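Local coordinates for protein peptide chain release factor subunit 1 (Aeropyrum pernix, PDB 3AGK) that probably directs the release of nascent polypeptides from the ribosome in response to the termination codons UAA, UAG and UGA, at residues A[146-150]-A[224-230]; A[162-166]-A[259-264]; A[168-172]-A[198-202]; A[206-211]-A[239-244]; A[251-255]-A[266-270]. One frame throughout, in Å; residues are numbered along the deposited sequence.

All five contacts lie in the middle domain, an alpha/beta sandwich. Contact 1 is its centre: two neighbouring parallel strands joined by backbone bonds. Contacts 2 and 5 both use helix 259-269, on the sheet face of Ile147 and Ala225. Contacts 3 and 4 both use helix 188-215, on the face of Ile146 and Val224. Contacts 1 and 5 are the more buried. Contacts 2, 3 and 4 are only partly so. Contact 2 is methyl packing, with no polar bond between its segments. Contact 3 is nearly apolar, with a lysine at its rim. Contact 4 adds a serine bond, and a salt bridge within one of its segments. Contact 5 adds a lysine that grips a strand carbonyl.

Contact 1. Residues A[146-150]-A[224-230]; sequences IIVER and VAGPGLA
Ile146 and Ile147 pair in parallel with Val224 and Ala225. Two backbone bonds hold the strands. Ala225 N gives to Ile146 O at 2.8 Å, and Val148 N gives to Ala225 O at 2.9 Å. On one face of the sheet Val148 CG2 touches Val224 CG1 at 4.0 Å. That face lies under helices 188-215 and 230-236. The other face, with Ile147 and Ala225, lies under helix 259-269.

Past the paired residues Glu149 crosses Pro227 at about a right angle. Its CB points away from residues 224-230. Glu149 CG is set beside the backbone N (chi1 -81°), and this lays it on the proline ring, 3.6 Å from Pro227 CG. Glu149 CD stays close, 3.8 Å from the same Pro227 CG, and OE1 is about as close. OE2 leaves the pair and bonds to Gln258. A water joins the two backbones, giving to Val148 O at 2.8 Å and to Pro227 O at 2.6 Å.

Gly226 suits its place. A CB there would run into Val148 O, and the backbone angles would also jam it against the preceding carbonyl. Beyond it the chain turns into helix 230-236, and Ala230 CB comes back against Arg150 N at 3.7 Å. This is the parallel centre of a mixed sheet in an alpha/beta sandwich, the fold of eRF1 domain 2.

Contact 2. Residues A[162-166]-A[259-264]; sequences RLEVL and GLQGLK
Leu163 and Val165 of the strand meet Leu260 and Leu263 of the helix, and the contact is almost wholly hydrocarbon. The two axes pass 8.1 Å apart at 132°.

Methyl-to-methyl packing comes first. Val165 CG2 touches two leucines. Val165 CG2 lies 3.4 Å from Leu260 CD2, tighter than usual van der Waals contact, and 3.5 Å from Leu263 CD1. The Leu263 side chain crosses Val165 at about a right angle. The first torsion of Leu260 is far from staggered (chi1 -126°), so this spot may be somewhat strained. Further along, Leu163 reaches the helix with CG opposite its backbone N (chi1 -179°). Leu163 CD2 meets Leu263 CB at 3.9 Å, and the two side chains cross at a slant.

Methyls also press on backbone. Leu163 CD2 sits 3.6 Å from Lys264 N. Within the helix Lys264 N already bonds to Leu260 O, at 3.0 Å, so this polar N is satisfied where the methyl covers it. In the other direction Leu263 CD1 comes to 3.5 Å from Glu164 O.

One polar link ties the helix segment to another strand of the sheet: Gly259 N bonds to Thr154 OG1.

Leu163 and Leu263 also share Ile145 of strand 142-149. Tyr279 of helix 277-294 covers Leu163 as well. This is helix-on-sheet packing at one edge strand of an alpha/beta sandwich.

Contact 3. Residues A[168-172]-A[198-202]; sequences ELEGF and FFKKV
The shortest sound polar bond here is Val202 N to Phe198 O, 2.9 Å, inside the helix. It fixes the turn that carries Phe198, Lys201 and Val202, and all three touch Leu169 across the contact.

Phe198 makes the closest approach to the strand. An extended first torsion (chi1 -179°) carries the ring to the end of strand 162-170. Phe198 CE1 lies 3.4 Å from Glu170 C, in an oblique approach. Leu169 O comes to the ring edge, 3.9 Å from Phe198 CZ. Within the helix Val202 CG2 rests over one face of the ring, toward the rim. Gly171 leaves room for all this, since a CB there would clash with Phe198 CD1. With an alanine at Phe198, the Glu170-Gly171 backbone would probably lose its ring contact, and a gap would open beside Val202.

Leu169 and Lys201 slide past each other in opposite directions, Leu169 CD2 at 3.8 Å from Lys201 CG. Lys201 bends at chi3 (-35°). Its NZ ends in the plane of the Phe198 ring, at the edge. Lys201 NZ is 3.5 Å from Glu170 O, too long for a sound hydrogen bond.

Strand and helix run nearly antiparallel, at 165°. Such a strand followed by a helix folded back over the sheet is the first half of a beta-alpha-beta crossover. In this family the connection between the two carries the GGQ motif, and here that loop is partly unmodelled.

Contact 4. Residues A[206-211]-A[239-244]; sequences ASNLLV and YLDYRL
Ser207, Val211 and Leu244 carry a helix-to-helix contact, with helix 188-215 on one side and the start of helix 242-245 on the other. It sits on the sheet face that holds Ile146. Leu244 is a knob among Ala206, Ser207, Leu210 and Val211. Leu244 CD1 lies 3.6 Å from Leu210 CB, and Leu244 CG lies 3.7 Å from Val211 CG2. Ala206 CB also meets Leu240 CD1.

One hydrogen bond spans the two segments. Asp241 N gives to Ser207 OG at 3.1 Å, with an angle of 151°. Ser207 OG is turned beside its own backbone N (chi1 -63°) and also bonds to Gly203 O. An alanine in place of Ser207 would leave Asp241 N without its acceptor and is likely to let the turn before helix 242-245 shift.

Asp241 is the N-cap of that helix. Its OD2 accepts from Arg243 N, though the place of OD2 is less sure. Asp241 OD1 and Arg243 NH2, 2.7 Å apart, form a salt bridge whose hydrogen bond is weak. Arg243 bends twice to get there. Val211 CG1 lies over the centre of one face of the guanidinium, 3.5 Å from Arg243 CZ. Arg243 NH1 pairs with Glu215.

Two carboxylates therefore share the Arg243 charge. The Val211 methyl on its face takes none of its N-H groups, so these would be left for the carboxylates.

Contact 5. Residues A[251-255]-A[266-270]; sequences ELVDV and AVMKA
Val253 holds CG1 trans to N (chi1 175°), and this points the methyl at helix 259-269. There Val253 CG1 meets Lys269 CB at 3.7 Å and Ala266 CA at 4.0 Å. Lys269 kinks at chi3 (75°) and folds back over the strand, where Lys269 NZ gives a hydrogen bond to Asp254 O at 2.9 Å. The donor lies 25° out of the carbonyl plane. Lys269 CE runs close to the same Asp254 O, at 3.3 Å.

The strand is short and weakly bonded. It is an edge strand beside strand 219-226, in the mixed sheet of the alpha/beta sandwich, and the helix that follows packs back over it. Val253 binds Val224 and Gly226 through its backbone on that side.

Further on, Val255 presses CG2 onto the helix backbone, 3.5 Å from Ala266 N. Val255 CG2 is also 3.9 Å from Ala266 CB. At the other end Val253 CG2 touches Ala270 CB at 4.2 Å, just where the chain leaves the helix. The Asp254 carboxylate does not contact the Lys269 amine. Its OD1 makes a salt bridge with Lys231 of helix 230-236.

Contact 1. Residues A[146-150]-A[224-230]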
# COMPACT_ATOMS: atom_id res chain seq x y z
N ILE A 146 -12.52 7.85 8.23
CA ILE A 146 -13.17 7.48 9.49
C ILE A 146 -14.68 7.58 9.29
O ILE A 146 -15.20 8.65 9.01
CB ILE A 146 -12.72 8.39 10.67
CG1 ILE A 146 -11.20 8.38 10.81
CG2 ILE A 146 -13.35 7.93 11.98
CD1 ILE A 146 -10.61 9.58 11.55
N ILE A 147 -15.36 6.43 9.39
CA ILE A 147 -16.82 6.37 9.44
C ILE A 147 -17.25 6.30 10.90
O ILE A 147 -16.80 5.42 11.64
CB ILE A 147 -17.37 5.14 8.68
CG1 ILE A 147 -16.85 5.12 7.23
CG2 ILE A 147 -18.90 5.14 8.67
CD1 ILE A 147 -17.17 3.84 6.52
N VAL A 148 -18.09 7.24 11.32
CA VAL A 148 -18.43 7.35 12.73
C VAL A 148 -19.92 7.25 12.94
O VAL A 148 -20.71 7.90 12.25
CB VAL A 148 -18.02 8.70 13.35
CG1 VAL A 148 -18.08 8.58 14.88
CG2 VAL A 148 -16.64 9.12 12.91
N GLU A 149 -20.29 6.44 13.93
CA GLU A 149 -21.64 6.42 14.47
C GLU A 149 -21.48 6.50 15.97
O GLU A 149 -20.40 6.24 16.51
CB GLU A 149 -22.35 5.12 14.11
CG GLU A 149 -22.93 5.09 12.73
CD GLU A 149 -23.72 3.83 12.46
OE1 GLU A 149 -24.91 3.77 12.86
OE2 GLU A 149 -23.16 2.90 11.84
N ARG A 150 -22.57 6.84 16.66
CA ARG A 150 -22.56 6.95 18.12
C ARG A 150 -21.99 5.70 18.78
O ARG A 150 -21.35 5.78 19.83
CB ARG A 150 -23.98 7.18 18.62
CG ARG A 150 -24.81 5.90 18.61
CD ARG A 150 -26.31 6.18 18.56
NE ARG A 150 -26.82 6.68 19.83
CZ ARG A 150 -27.81 6.12 20.51
NH1 ARG A 150 -28.41 5.02 20.05
NH2 ARG A 150 -28.21 6.64 21.66
N VAL A 224 -13.99 12.25 6.97
CA VAL A 224 -14.85 11.76 8.04
C VAL A 224 -16.27 11.62 7.46
O VAL A 224 -16.79 12.56 6.88
CB VAL A 224 -14.83 12.66 9.32
CG1 VAL A 224 -15.82 12.12 10.38
CG2 VAL A 224 -13.43 12.74 9.88
N ALA A 225 -16.85 10.44 7.61
CA ALA A 225 -18.18 10.14 7.07
C ALA A 225 -19.03 9.43 8.12
O ALA A 225 -18.54 9.06 9.17
CB ALA A 225 -18.08 9.27 5.84
N GLY A 226 -20.30 9.23 7.80
CA GLY A 226 -21.17 8.49 8.68
C GLY A 226 -22.60 8.93 8.49
O GLY A 226 -22.87 9.95 7.83
N PRO A 227 -23.54 8.18 9.07
CA PRO A 227 -24.94 8.63 9.00
C PRO A 227 -25.26 9.61 10.12
O PRO A 227 -24.68 9.54 11.21
CB PRO A 227 -25.71 7.32 9.17
CG PRO A 227 -24.81 6.49 10.05
CD PRO A 227 -23.40 6.84 9.65
N GLY A 228 -26.18 10.53 9.85
CA GLY A 228 -26.66 11.44 10.87
C GLY A 228 -25.60 12.35 11.44
O GLY A 228 -24.60 12.67 10.78
N LEU A 229 -25.79 12.76 12.69
CA LEU A 229 -25.04 13.87 13.26
C LEU A 229 -23.73 13.47 13.95
O LEU A 229 -22.90 14.32 14.26
CB LEU A 229 -25.92 14.62 14.24
CG LEU A 229 -25.79 16.14 14.28
CD1 LEU A 229 -25.92 16.76 12.89
CD2 LEU A 229 -26.84 16.69 15.21
N ALA A 230 -23.53 12.18 14.19
CA ALA A 230 -22.40 11.77 15.03
C ALA A 230 -21.03 12.27 14.53
O ALA A 230 -20.17 12.66 15.34
CB ALA A 230 -22.39 10.26 15.21
O HOH W 1 -22.14 10.17 11.57

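Contact 2. Residues A[162-166]-A[259-264]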
# COMPACT_ATOMS: atom_id res chain seq x y z
N ARG A 162 -6.45 1.20 -4.24
CA ARG A 162 -6.55 0.22 -3.15
C ARG A 162 -7.23 0.78 -1.90
O ARG A 162 -6.70 1.68 -1.26
CB ARG A 162 -5.16 -0.30 -2.75
CG ARG A 162 -4.33 -0.73 -3.95
CD ARG A 162 -3.03 -1.37 -3.51
NE ARG A 162 -2.28 -1.91 -4.64
CZ ARG A 162 -2.69 -2.93 -5.39
NH1 ARG A 162 -3.85 -3.52 -5.14
NH2 ARG A 162 -1.93 -3.36 -6.39
N LEU A 163 -8.39 0.23 -1.58
CA LEU A 163 -9.15 0.63 -0.39
C LEU A 163 -9.24 -0.53 0.59
O LEU A 163 -9.65 -1.63 0.22
CB LEU A 163 -10.55 1.04 -0.78
CG LEU A 163 -11.49 1.51 0.32
CD1 LEU A 163 -10.99 2.81 0.97
CD2 LEU A 163 -12.84 1.72 -0.33
N GLU A 164 -8.89 -0.28 1.84
CA GLU A 164 -8.86 -1.32 2.86
C GLU A 164 -9.38 -0.84 4.21
O GLU A 164 -9.29 0.36 4.57
CB GLU A 164 -7.44 -1.87 3.02
CG GLU A 164 -6.43 -0.84 3.50
CD GLU A 164 -5.03 -1.42 3.70
OE1 GLU A 164 -4.91 -2.66 3.85
OE2 GLU A 164 -4.05 -0.65 3.72
N VAL A 165 -9.96 -1.79 4.95
CA VAL A 165 -10.39 -1.56 6.31
C VAL A 165 -9.18 -1.76 7.21
O VAL A 165 -8.52 -2.79 7.13
CB VAL A 165 -11.49 -2.57 6.71
CG1 VAL A 165 -11.70 -2.56 8.22
CG2 VAL A 165 -12.78 -2.25 5.99
N LEU A 166 -8.87 -0.77 8.05
CA LEU A 166 -7.76 -0.89 9.00
C LEU A 166 -8.25 -1.41 10.34
O LEU A 166 -7.58 -2.20 10.98
CB LEU A 166 -7.03 0.45 9.21
CG LEU A 166 -6.28 0.98 7.99
CD1 LEU A 166 -5.49 2.24 8.33
CD2 LEU A 166 -5.35 -0.10 7.42
N GLY A 259 -17.88 -0.69 7.57
CA GLY A 259 -17.07 -1.68 6.87
C GLY A 259 -16.62 -1.23 5.48
O GLY A 259 -16.72 -0.05 5.13
N LEU A 260 -16.10 -2.18 4.71
CA LEU A 260 -15.64 -1.92 3.35
C LEU A 260 -16.68 -1.16 2.55
O LEU A 260 -16.36 -0.21 1.82
CB LEU A 260 -15.33 -3.24 2.65
CG LEU A 260 -13.95 -3.37 2.03
CD1 LEU A 260 -13.50 -2.04 1.43
CD2 LEU A 260 -12.95 -3.87 3.06
N GLN A 261 -17.93 -1.58 2.67
CA GLN A 261 -19.04 -0.95 1.94
C GLN A 261 -19.20 0.54 2.25
O GLN A 261 -19.39 1.34 1.35
CB GLN A 261 -20.34 -1.69 2.24
CG GLN A 261 -21.56 -1.18 1.49
CD GLN A 261 -22.82 -1.92 1.89
OE1 GLN A 261 -22.83 -2.67 2.87
NE2 GLN A 261 -23.90 -1.71 1.14
N GLY A 262 -19.13 0.92 3.53
CA GLY A 262 -19.25 2.33 3.88
C GLY A 262 -18.04 3.14 3.42
O GLY A 262 -18.17 4.31 3.06
N LEU A 263 -16.86 2.52 3.46
CA LEU A 263 -15.62 3.15 3.02
C LEU A 263 -15.69 3.51 1.54
O LEU A 263 -15.31 4.62 1.14
CB LEU A 263 -14.44 2.19 3.24
CG LEU A 263 -13.93 1.98 4.66
CD1 LEU A 263 -12.75 1.01 4.66
CD2 LEU A 263 -13.52 3.33 5.27
N LYS A 264 -16.18 2.56 0.75
CA LYS A 264 -16.38 2.79 -0.68
C LYS A 264 -17.32 3.96 -0.89
O LYS A 264 -17.02 4.88 -1.66
CB LYS A 264 -16.94 1.54 -1.37
CG LYS A 264 -17.22 1.72 -2.88
CD LYS A 264 -17.68 0.40 -3.49
CE LYS A 264 -17.74 0.44 -4.99
NZ LYS A 264 -17.90 -0.95 -5.54

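Contact 3. Residues A[168-172]-A[198-202]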
# COMPACT_ATOMS: atom_id res chain seq x y z
N GLU A 168 -12.24 -1.87 12.70
CA GLU A 168 -13.64 -1.64 13.02
C GLU A 168 -13.81 -1.64 14.55
O GLU A 168 -13.11 -2.37 15.25
CB GLU A 168 -14.54 -2.69 12.36
CG GLU A 168 -14.48 -2.63 10.81
CD GLU A 168 -15.62 -3.37 10.13
OE1 GLU A 168 -16.77 -2.87 10.16
OE2 GLU A 168 -15.36 -4.44 9.55
N LEU A 169 -14.72 -0.80 15.06
CA LEU A 169 -14.89 -0.64 16.50
C LEU A 169 -16.36 -0.60 16.79
O LEU A 169 -17.14 -0.12 15.97
CB LEU A 169 -14.27 0.67 16.99
CG LEU A 169 -12.76 0.90 16.92
CD1 LEU A 169 -12.37 1.55 15.61
CD2 LEU A 169 -12.34 1.80 18.06
N GLU A 170 -16.71 -1.10 17.97
CA GLU A 170 -18.08 -1.07 18.49
C GLU A 170 -18.09 -0.54 19.91
O GLU A 170 -17.12 -0.72 20.67
CB GLU A 170 -18.67 -2.48 18.56
CG GLU A 170 -18.52 -3.32 17.33
CD GLU A 170 -19.68 -4.27 17.16
OE1 GLU A 170 -19.63 -5.39 17.73
OE2 GLU A 170 -20.66 -3.89 16.48
N GLY A 171 -19.21 0.08 20.29
CA GLY A 171 -19.43 0.53 21.64
C GLY A 171 -20.83 0.19 22.10
O GLY A 171 -21.72 -0.09 21.28
N PHE A 172 -21.03 0.18 23.41
CA PHE A 172 -22.37 0.01 23.96
C PHE A 172 -22.99 1.38 24.19
O PHE A 172 -22.39 2.26 24.81
CB PHE A 172 -22.34 -0.78 25.26
CG PHE A 172 -23.70 -1.01 25.86
CD1 PHE A 172 -24.59 -1.88 25.25
CD2 PHE A 172 -24.09 -0.35 27.00
CE1 PHE A 172 -25.84 -2.09 25.78
CE2 PHE A 172 -25.34 -0.57 27.55
CZ PHE A 172 -26.22 -1.43 26.93
N PHE A 198 -16.75 6.28 23.72
CA PHE A 198 -16.56 5.63 22.43
C PHE A 198 -15.80 6.55 21.42
O PHE A 198 -14.90 6.10 20.71
CB PHE A 198 -17.90 5.13 21.85
CG PHE A 198 -17.75 4.43 20.52
CD1 PHE A 198 -17.12 3.18 20.45
CD2 PHE A 198 -18.19 5.04 19.33
CE1 PHE A 198 -16.96 2.55 19.23
CE2 PHE A 198 -18.03 4.41 18.10
CZ PHE A 198 -17.41 3.17 18.04
N PHE A 199 -16.15 7.84 21.39
CA PHE A 199 -15.49 8.77 20.47
C PHE A 199 -14.02 8.93 20.78
O PHE A 199 -13.22 9.16 19.87
CB PHE A 199 -16.18 10.14 20.47
CG PHE A 199 -17.46 10.16 19.69
CD1 PHE A 199 -17.85 9.05 18.93
CD2 PHE A 199 -18.28 11.28 19.73
CE1 PHE A 199 -19.04 9.07 18.21
CE2 PHE A 199 -19.48 11.30 19.01
CZ PHE A 199 -19.86 10.19 18.24
N LYS A 200 -13.66 8.83 22.06
CA LYS A 200 -12.26 8.88 22.45
C LYS A 200 -11.52 7.63 22.00
O LYS A 200 -10.38 7.72 21.56
CB LYS A 200 -12.10 9.07 23.98
CG LYS A 200 -12.26 10.52 24.43
CD LYS A 200 -12.54 10.64 25.95
CE LYS A 200 -12.87 12.09 26.31
NZ LYS A 200 -13.18 12.29 27.76
N LYS A 201 -12.15 6.48 22.15
CA LYS A 201 -11.60 5.23 21.63
C LYS A 201 -11.38 5.34 20.09
O LYS A 201 -10.30 5.04 19.60
CB LYS A 201 -12.54 4.07 21.96
CG LYS A 201 -11.93 2.68 21.77
CD LYS A 201 -12.99 1.58 21.96
CE LYS A 201 -14.03 1.96 23.02
NZ LYS A 201 -15.26 1.09 23.01
N VAL A 202 -12.40 5.77 19.36
CA VAL A 202 -12.29 5.96 17.91
C VAL A 202 -11.18 6.95 17.59
O VAL A 202 -10.33 6.68 16.73
CB VAL A 202 -13.62 6.44 17.31
CG1 VAL A 202 -13.52 6.64 15.76
CG2 VAL A 202 -14.73 5.46 17.67

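Contact 4. Residues A[206-211]-A[239-244]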
# COMPACT_ATOMS: atom_id res chain seq x y z
N ALA A 206 -7.95 5.87 15.55
CA ALA A 206 -7.66 6.57 14.30
C ALA A 206 -6.27 7.20 14.33
O ALA A 206 -5.47 7.02 13.42
CB ALA A 206 -8.72 7.63 14.02
N SER A 207 -6.00 7.95 15.40
CA SER A 207 -4.71 8.61 15.57
C SER A 207 -3.51 7.65 15.57
O SER A 207 -2.47 7.93 14.94
CB SER A 207 -4.71 9.49 16.82
OG SER A 207 -5.67 10.54 16.71
N ASN A 208 -3.63 6.52 16.26
CA ASN A 208 -2.56 5.53 16.25
C ASN A 208 -2.29 4.99 14.85
O ASN A 208 -1.14 4.71 14.48
CB ASN A 208 -2.87 4.38 17.20
CG ASN A 208 -2.76 4.77 18.66
OD1 ASN A 208 -3.27 4.07 19.52
ND2 ASN A 208 -2.09 5.90 18.94
N LEU A 209 -3.35 4.84 14.07
CA LEU A 209 -3.23 4.30 12.72
C LEU A 209 -2.79 5.33 11.68
O LEU A 209 -2.03 5.01 10.77
CB LEU A 209 -4.55 3.65 12.29
CG LEU A 209 -4.89 2.38 13.08
CD1 LEU A 209 -6.34 2.04 12.91
CD2 LEU A 209 -3.98 1.22 12.64
N LEU A 210 -3.26 6.56 11.81
CA LEU A 210 -3.14 7.53 10.71
C LEU A 210 -2.03 8.57 10.91
O LEU A 210 -1.38 8.99 9.95
CB LEU A 210 -4.49 8.23 10.46
CG LEU A 210 -5.49 7.71 9.40
CD1 LEU A 210 -5.13 6.35 8.79
CD2 LEU A 210 -6.94 7.75 9.90
N VAL A 211 -1.79 8.97 12.16
CA VAL A 211 -0.78 9.99 12.44
C VAL A 211 0.65 9.65 11.96
O VAL A 211 1.35 10.51 11.45
CB VAL A 211 -0.77 10.40 13.93
CG1 VAL A 211 0.54 11.15 14.29
CG2 VAL A 211 -2.02 11.22 14.27
N TYR A 239 -11.47 14.47 19.98
CA TYR A 239 -11.17 13.06 19.73
C TYR A 239 -10.02 12.84 18.76
O TYR A 239 -9.13 12.02 19.01
CB TYR A 239 -12.44 12.35 19.27
CG TYR A 239 -13.59 12.69 20.21
CD1 TYR A 239 -14.65 13.48 19.79
CD2 TYR A 239 -13.56 12.28 21.55
CE1 TYR A 239 -15.68 13.82 20.67
CE2 TYR A 239 -14.60 12.59 22.43
CZ TYR A 239 -15.64 13.37 21.99
OH TYR A 239 -16.66 13.70 22.84
N LEU A 240 -10.04 13.58 17.66
CA LEU A 240 -9.08 13.38 16.59
C LEU A 240 -7.81 14.18 16.85
O LEU A 240 -7.88 15.39 17.08
CB LEU A 240 -9.72 13.79 15.27
CG LEU A 240 -9.23 13.12 13.99
CD1 LEU A 240 -9.33 11.61 14.12
CD2 LEU A 240 -10.02 13.64 12.79
N ASP A 241 -6.66 13.51 16.83
CA ASP A 241 -5.37 14.19 16.93
C ASP A 241 -5.31 15.40 15.99
O ASP A 241 -5.74 15.33 14.85
CB ASP A 241 -4.22 13.23 16.63
CG ASP A 241 -2.84 13.88 16.80
OD1 ASP A 241 -2.10 13.46 17.72
OD2 ASP A 241 -2.49 14.80 16.04
N TYR A 242 -4.76 16.50 16.49
CA TYR A 242 -4.65 17.74 15.72
C TYR A 242 -3.91 17.59 14.39
O TYR A 242 -4.24 18.28 13.42
CB TYR A 242 -4.00 18.84 16.56
CG TYR A 242 -2.50 18.68 16.73
CD1 TYR A 242 -1.98 17.85 17.71
CD2 TYR A 242 -1.61 19.38 15.92
CE1 TYR A 242 -0.60 17.70 17.88
CE2 TYR A 242 -0.24 19.24 16.08
CZ TYR A 242 0.26 18.40 17.06
OH TYR A 242 1.62 18.26 17.21
N ARG A 243 -2.90 16.72 14.33
CA ARG A 243 -2.21 16.46 13.06
C ARG A 243 -3.18 15.95 12.00
O ARG A 243 -3.00 16.22 10.82
CB ARG A 243 -1.05 15.47 13.20
CG ARG A 243 0.11 16.02 13.99
CD ARG A 243 0.18 15.35 15.33
NE ARG A 243 1.36 14.52 15.46
CZ ARG A 243 1.54 13.68 16.47
NH1 ARG A 243 2.65 12.94 16.53
NH2 ARG A 243 0.62 13.56 17.41
N LEU A 244 -4.19 15.19 12.43
CA LEU A 244 -5.19 14.71 11.49
C LEU A 244 -6.26 15.77 11.23
O LEU A 244 -6.77 15.92 10.11
CB LEU A 244 -5.84 13.43 12.01
CG LEU A 244 -4.91 12.23 12.19
CD1 LEU A 244 -5.72 10.98 12.50
CD2 LEU A 244 -4.08 12.02 10.94

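Contact 5. Residues A[251-255]-A[266-270]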
# COMPACT_ATOMS: atom_id res chain seq x y z
N GLU A 251 -15.48 18.91 3.86
CA GLU A 251 -16.89 18.53 3.92
C GLU A 251 -17.06 17.14 4.53
O GLU A 251 -16.35 16.20 4.15
CB GLU A 251 -17.48 18.55 2.51
CG GLU A 251 -18.98 18.80 2.43
CD GLU A 251 -19.32 20.25 2.13
OE1 GLU A 251 -18.58 21.16 2.58
OE2 GLU A 251 -20.34 20.49 1.44
N LEU A 252 -17.99 17.02 5.46
CA LEU A 252 -18.32 15.74 6.06
C LEU A 252 -19.20 14.98 5.09
O LEU A 252 -20.05 15.58 4.43
CB LEU A 252 -19.07 15.95 7.37
CG LEU A 252 -18.32 16.71 8.46
CD1 LEU A 252 -19.12 16.74 9.74
CD2 LEU A 252 -16.96 16.08 8.71
N VAL A 253 -19.03 13.66 5.01
CA VAL A 253 -19.74 12.88 4.01
C VAL A 253 -20.81 11.97 4.60
O VAL A 253 -20.52 11.18 5.49
CB VAL A 253 -18.76 11.99 3.21
CG1 VAL A 253 -19.51 11.09 2.24
CG2 VAL A 253 -17.72 12.86 2.48
N ASP A 254 -22.04 12.11 4.11
CA ASP A 254 -23.16 11.28 4.55
C ASP A 254 -23.10 9.91 3.91
O ASP A 254 -23.12 9.77 2.69
CB ASP A 254 -24.50 11.95 4.24
CG ASP A 254 -24.65 13.27 4.95
OD1 ASP A 254 -24.88 13.25 6.19
OD2 ASP A 254 -24.50 14.32 4.29
N VAL A 255 -23.04 8.90 4.75
CA VAL A 255 -22.87 7.54 4.30
C VAL A 255 -23.71 6.68 5.23
O VAL A 255 -23.82 6.96 6.42
CB VAL A 255 -21.38 7.18 4.38
CG1 VAL A 255 -21.17 5.79 4.84
CG2 VAL A 255 -20.70 7.48 3.06
N ALA A 266 -18.07 6.47 1.05
CA ALA A 266 -17.48 7.74 1.45
C ALA A 266 -16.50 8.25 0.39
O ALA A 266 -16.45 9.45 0.08
CB ALA A 266 -16.78 7.61 2.76
N VAL A 267 -15.70 7.34 -0.15
CA VAL A 267 -14.76 7.69 -1.19
C VAL A 267 -15.47 8.14 -2.48
O VAL A 267 -15.11 9.14 -3.09
CB VAL A 267 -13.75 6.53 -1.45
CG1 VAL A 267 -12.86 6.83 -2.64
CG2 VAL A 267 -12.90 6.29 -0.18
N MET A 268 -16.50 7.40 -2.89
CA MET A 268 -17.24 7.81 -4.07
C MET A 268 -17.89 9.17 -3.87
O MET A 268 -18.05 9.92 -4.82
CB MET A 268 -18.29 6.77 -4.48
CG MET A 268 -17.71 5.39 -4.80
SD MET A 268 -16.45 5.42 -6.11
CE MET A 268 -17.38 6.02 -7.54
N LYS A 269 -18.28 9.51 -2.65
CA LYS A 269 -19.05 10.73 -2.44
C LYS A 269 -18.18 11.92 -2.10
O LYS A 269 -18.65 13.05 -2.14
CB LYS A 269 -20.12 10.54 -1.37
CG LYS A 269 -21.28 9.72 -1.85
CD LYS A 269 -22.29 9.47 -0.76
CE LYS A 269 -23.12 10.70 -0.46
NZ LYS A 269 -24.42 10.30 0.17
N ALA A 270 -16.92 11.66 -1.76
CA ALA A 270 -15.98 12.73 -1.43
C ALA A 270 -15.44 13.38 -2.71
O ALA A 270 -14.24 13.41 -2.97
CB ALA A 270 -14.85 12.20 -0.57